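Local coordinates for flagellar hook-associated protein (Burkholderia pseudomallei, PDB 4UT1), which probably serves as a structural junction protein of the bacterial flagellum, associated with the flagellar hook, at residues A[207-221]-A[227-239]. Sequence-based numbering, arbitrary orientation.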
# COMPACT_ATOMS: atom_id res chain seq x y z
N ARG A 207 8.28 19.00 43.90
CA ARG A 207 9.11 18.99 42.70
C ARG A 207 9.32 17.56 42.20
O ARG A 207 9.22 17.29 41.00
CB ARG A 207 10.45 19.66 42.98
CG ARG A 207 11.33 19.83 41.76
CD ARG A 207 12.58 20.66 42.08
NE ARG A 207 13.38 20.06 43.14
CZ ARG A 207 14.57 20.51 43.53
NH1 ARG A 207 15.12 21.57 42.94
NH2 ARG A 207 15.23 19.90 44.50
N ASP A 208 9.61 16.64 43.12
CA ASP A 208 9.79 15.24 42.77
C ASP A 208 8.54 14.62 42.15
O ASP A 208 8.63 13.84 41.21
CB ASP A 208 10.21 14.43 44.00
CG ASP A 208 11.67 14.62 44.35
OD1 ASP A 208 12.51 14.59 43.43
OD2 ASP A 208 11.97 14.81 45.54
N LEU A 209 7.38 14.96 42.70
CA LEU A 209 6.12 14.48 42.16
C LEU A 209 5.91 15.03 40.76
O LEU A 209 5.35 14.36 39.89
CB LEU A 209 4.95 14.87 43.06
CG LEU A 209 3.56 14.60 42.48
CD1 LEU A 209 3.42 13.14 42.05
CD2 LEU A 209 2.48 14.98 43.48
N ALA A 210 6.36 16.27 40.54
CA ALA A 210 6.25 16.89 39.23
C ALA A 210 7.11 16.13 38.22
O ALA A 210 6.66 15.83 37.11
CB ALA A 210 6.66 18.36 39.29
N VAL A 211 8.34 15.81 38.61
CA VAL A 211 9.23 15.05 37.73
C VAL A 211 8.64 13.68 37.40
O VAL A 211 8.77 13.19 36.28
CB VAL A 211 10.62 14.86 38.36
CG1 VAL A 211 11.43 13.85 37.56
CG2 VAL A 211 11.36 16.19 38.45
N SER A 212 8.00 13.08 38.40
CA SER A 212 7.36 11.78 38.22
C SER A 212 6.30 11.88 37.15
O SER A 212 6.36 11.19 36.13
CB SER A 212 6.75 11.28 39.53
OG SER A 212 5.90 10.16 39.29
N LYS A 213 5.34 12.77 37.39
CA LYS A 213 4.27 13.03 36.44
C LYS A 213 4.84 13.31 35.06
O LYS A 213 4.38 12.76 34.07
CB LYS A 213 3.40 14.19 36.91
CG LYS A 213 2.78 14.00 38.31
CD LYS A 213 2.08 12.65 38.47
CE LYS A 213 0.79 12.58 37.68
NZ LYS A 213 -0.01 11.36 38.03
N LEU A 214 5.87 14.15 34.99
CA LEU A 214 6.51 14.48 33.72
C LEU A 214 7.07 13.26 32.97
O LEU A 214 6.91 13.14 31.75
CB LEU A 214 7.62 15.52 33.96
CG LEU A 214 8.50 15.89 32.76
CD1 LEU A 214 7.67 16.43 31.61
CD2 LEU A 214 9.56 16.90 33.18
N SER A 215 7.73 12.35 33.69
CA SER A 215 8.34 11.20 33.04
C SER A 215 7.30 10.24 32.46
O SER A 215 7.62 9.42 31.60
CB SER A 215 9.26 10.45 34.02
OG SER A 215 8.52 9.88 35.08
N GLN A 216 6.06 10.33 32.93
CA GLN A 216 4.98 9.53 32.35
C GLN A 216 4.55 10.10 31.00
O GLN A 216 3.87 9.42 30.21
CB GLN A 216 3.78 9.47 33.31
CG GLN A 216 4.07 8.76 34.62
CD GLN A 216 2.93 8.92 35.62
OE1 GLN A 216 1.80 9.18 35.23
NE2 GLN A 216 3.24 8.78 36.90
N LEU A 217 4.95 11.33 30.72
CA LEU A 217 4.56 11.99 29.48
C LEU A 217 5.68 11.96 28.45
O LEU A 217 5.43 11.92 27.24
CB LEU A 217 4.13 13.43 29.75
CG LEU A 217 3.02 13.62 30.79
CD1 LEU A 217 2.92 15.09 31.16
CD2 LEU A 217 1.68 13.07 30.31
N ALA A 218 6.92 11.96 28.92
CA ALA A 218 8.07 11.98 28.03
C ALA A 218 9.31 11.48 28.74
O ALA A 218 9.42 11.58 29.96
CB ALA A 218 8.31 13.40 27.49
N GLY A 219 10.25 10.96 27.96
CA GLY A 219 11.51 10.50 28.50
C GLY A 219 12.33 11.70 28.92
O GLY A 219 12.69 12.54 28.10
N VAL A 220 12.60 11.79 30.22
CA VAL A 220 13.37 12.89 30.76
C VAL A 220 14.50 12.42 31.66
O VAL A 220 14.39 11.38 32.33
CB VAL A 220 12.48 13.85 31.57
CG1 VAL A 220 11.41 14.46 30.67
CG2 VAL A 220 11.86 13.14 32.76
N GLN A 221 15.58 13.19 31.68
CA GLN A 221 16.67 12.97 32.61
C GLN A 221 16.90 14.26 33.40
O GLN A 221 17.01 15.35 32.82
CB GLN A 221 17.93 12.54 31.88
CG GLN A 221 18.45 13.59 30.92
CD GLN A 221 19.58 13.07 30.05
OE1 GLN A 221 19.35 12.31 29.10
NE2 GLN A 221 20.80 13.48 30.36
N GLY A 227 21.52 22.42 44.00
CA GLY A 227 20.20 22.18 44.56
C GLY A 227 19.09 22.36 43.55
O GLY A 227 17.94 22.07 43.83
N ASN A 228 19.44 22.86 42.36
CA ASN A 228 18.48 22.97 41.26
C ASN A 228 18.25 21.63 40.58
O ASN A 228 19.09 20.73 40.64
CB ASN A 228 18.95 23.99 40.22
CG ASN A 228 18.62 25.42 40.59
OD1 ASN A 228 17.75 25.69 41.42
ND2 ASN A 228 19.30 26.36 39.95
N TYR A 229 17.09 21.49 39.93
CA TYR A 229 16.86 20.41 38.98
C TYR A 229 16.94 20.96 37.55
O TYR A 229 16.06 21.70 37.13
CB TYR A 229 15.47 19.77 39.17
CG TYR A 229 15.31 18.76 40.28
CD1 TYR A 229 16.34 18.46 41.16
CD2 TYR A 229 14.09 18.10 40.45
CE1 TYR A 229 16.17 17.54 42.18
CE2 TYR A 229 13.91 17.17 41.46
CZ TYR A 229 14.95 16.89 42.32
OH TYR A 229 14.77 15.97 43.33
N SER A 230 17.98 20.62 36.81
CA SER A 230 17.91 20.82 35.37
C SER A 230 17.24 19.59 34.76
O SER A 230 17.52 18.47 35.16
CB SER A 230 19.29 21.04 34.76
OG SER A 230 19.77 22.34 35.08
N VAL A 231 16.34 19.80 33.80
CA VAL A 231 15.62 18.67 33.20
C VAL A 231 15.76 18.69 31.69
O VAL A 231 15.61 19.73 31.04
CB VAL A 231 14.12 18.68 33.57
CG1 VAL A 231 13.44 17.41 33.04
CG2 VAL A 231 13.94 18.79 35.06
N PHE A 232 16.05 17.51 31.13
CA PHE A 232 16.27 17.36 29.71
C PHE A 232 15.46 16.20 29.15
O PHE A 232 15.29 15.18 29.83
CB PHE A 232 17.74 17.12 29.40
CG PHE A 232 18.65 18.22 29.84
CD1 PHE A 232 19.08 18.30 31.15
CD2 PHE A 232 19.09 19.18 28.93
CE1 PHE A 232 19.93 19.32 31.56
CE2 PHE A 232 19.93 20.20 29.33
CZ PHE A 232 20.36 20.27 30.64
N LEU A 233 14.97 16.37 27.93
CA LEU A 233 14.43 15.24 27.17
C LEU A 233 15.57 14.29 26.90
O LEU A 233 16.72 14.71 26.76
CB LEU A 233 13.79 15.71 25.87
CG LEU A 233 12.41 16.36 26.01
CD1 LEU A 233 11.97 16.96 24.69
CD2 LEU A 233 11.37 15.37 26.52
N SER A 234 15.25 13.00 26.81
CA SER A 234 16.28 11.98 26.63
C SER A 234 17.18 12.31 25.46
O SER A 234 18.36 11.97 25.46
CB SER A 234 15.65 10.60 26.43
OG SER A 234 14.82 10.25 27.52
N GLY A 235 16.62 12.99 24.46
CA GLY A 235 17.35 13.32 23.25
C GLY A 235 18.26 14.52 23.39
O GLY A 235 19.01 14.84 22.47
N GLY A 236 18.17 15.21 24.52
CA GLY A 236 19.06 16.32 24.82
C GLY A 236 18.39 17.67 24.99
O GLY A 236 18.98 18.58 25.57
N GLN A 237 17.17 17.81 24.49
CA GLN A 237 16.46 19.09 24.53
C GLN A 237 16.20 19.50 25.98
O GLN A 237 15.59 18.76 26.74
CB GLN A 237 15.14 18.98 23.75
CG GLN A 237 14.16 20.13 23.97
CD GLN A 237 14.68 21.46 23.48
OE1 GLN A 237 15.16 21.57 22.36
NE2 GLN A 237 14.59 22.47 24.33
N PRO A 238 16.70 20.68 26.38
CA PRO A 238 16.40 21.11 27.75
C PRO A 238 14.91 21.38 27.95
O PRO A 238 14.24 21.89 27.05
CB PRO A 238 17.21 22.40 27.91
CG PRO A 238 17.44 22.89 26.52
CD PRO A 238 17.51 21.66 25.64
N LEU A 239 14.40 21.04 29.13
CA LEU A 239 13.03 21.37 29.51
C LEU A 239 13.03 22.36 30.68
O LEU A 239 12.20 23.27 30.74
CB LEU A 239 12.26 20.12 29.90
CG LEU A 239 11.99 19.13 28.77
CD1 LEU A 239 11.12 18.03 29.33
CD2 LEU A 239 11.34 19.81 27.57
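Gln221 pairs antiparallel with Phe232 through two backbone hydrogen bonds, Gln221 N to Phe232 O at 2.7 Å and Phe232 N to Gln221 O at 2.9 Å, one hydrogen-bonded pair of the beta hairpin of strands 220-225 and 228-233 at one margin of an antiparallel sheet. Beyond the non-hydrogen-bonded pair Val220-Leu233, where strand pairing ends, Ser234 N of the turn donates to Gly219 O (2.9 Å) from above the carbonyl plane. The 207-215 part of helix 201-215, which leads into the hairpin, runs beside strand 228-233: the axes of these short segments lie 9° from parallel and approach to 11.3 Å. Between them, Leu214 CD2 meets Val231 CG1 tip to tip. Val220 CG1 packs against Leu239 CD1 (3.8 Å), the side chains crossing at about a right angle.

Near the start of strand 228-233, Tyr229 reaches to the helix. The Arg207 chain, bent at chi3 (59°), lays its guanidinium over one ring face, planes 11° apart, a flat stack that is also a cation-pi contact, CZ lying 3.5 Å from the ring centroid, close to the normal. Arg207 NH1 bonds Gly227 O almost in the guanidinium plane and also Asn187 OD1 of helix 134-193, so polar bonds and face stacking together restrict the group's rotation. At the ring's edge, Tyr229 OH donates on the syn side of Asp208 OD1, 2.6 Å away but tilted out of the carboxylate plane.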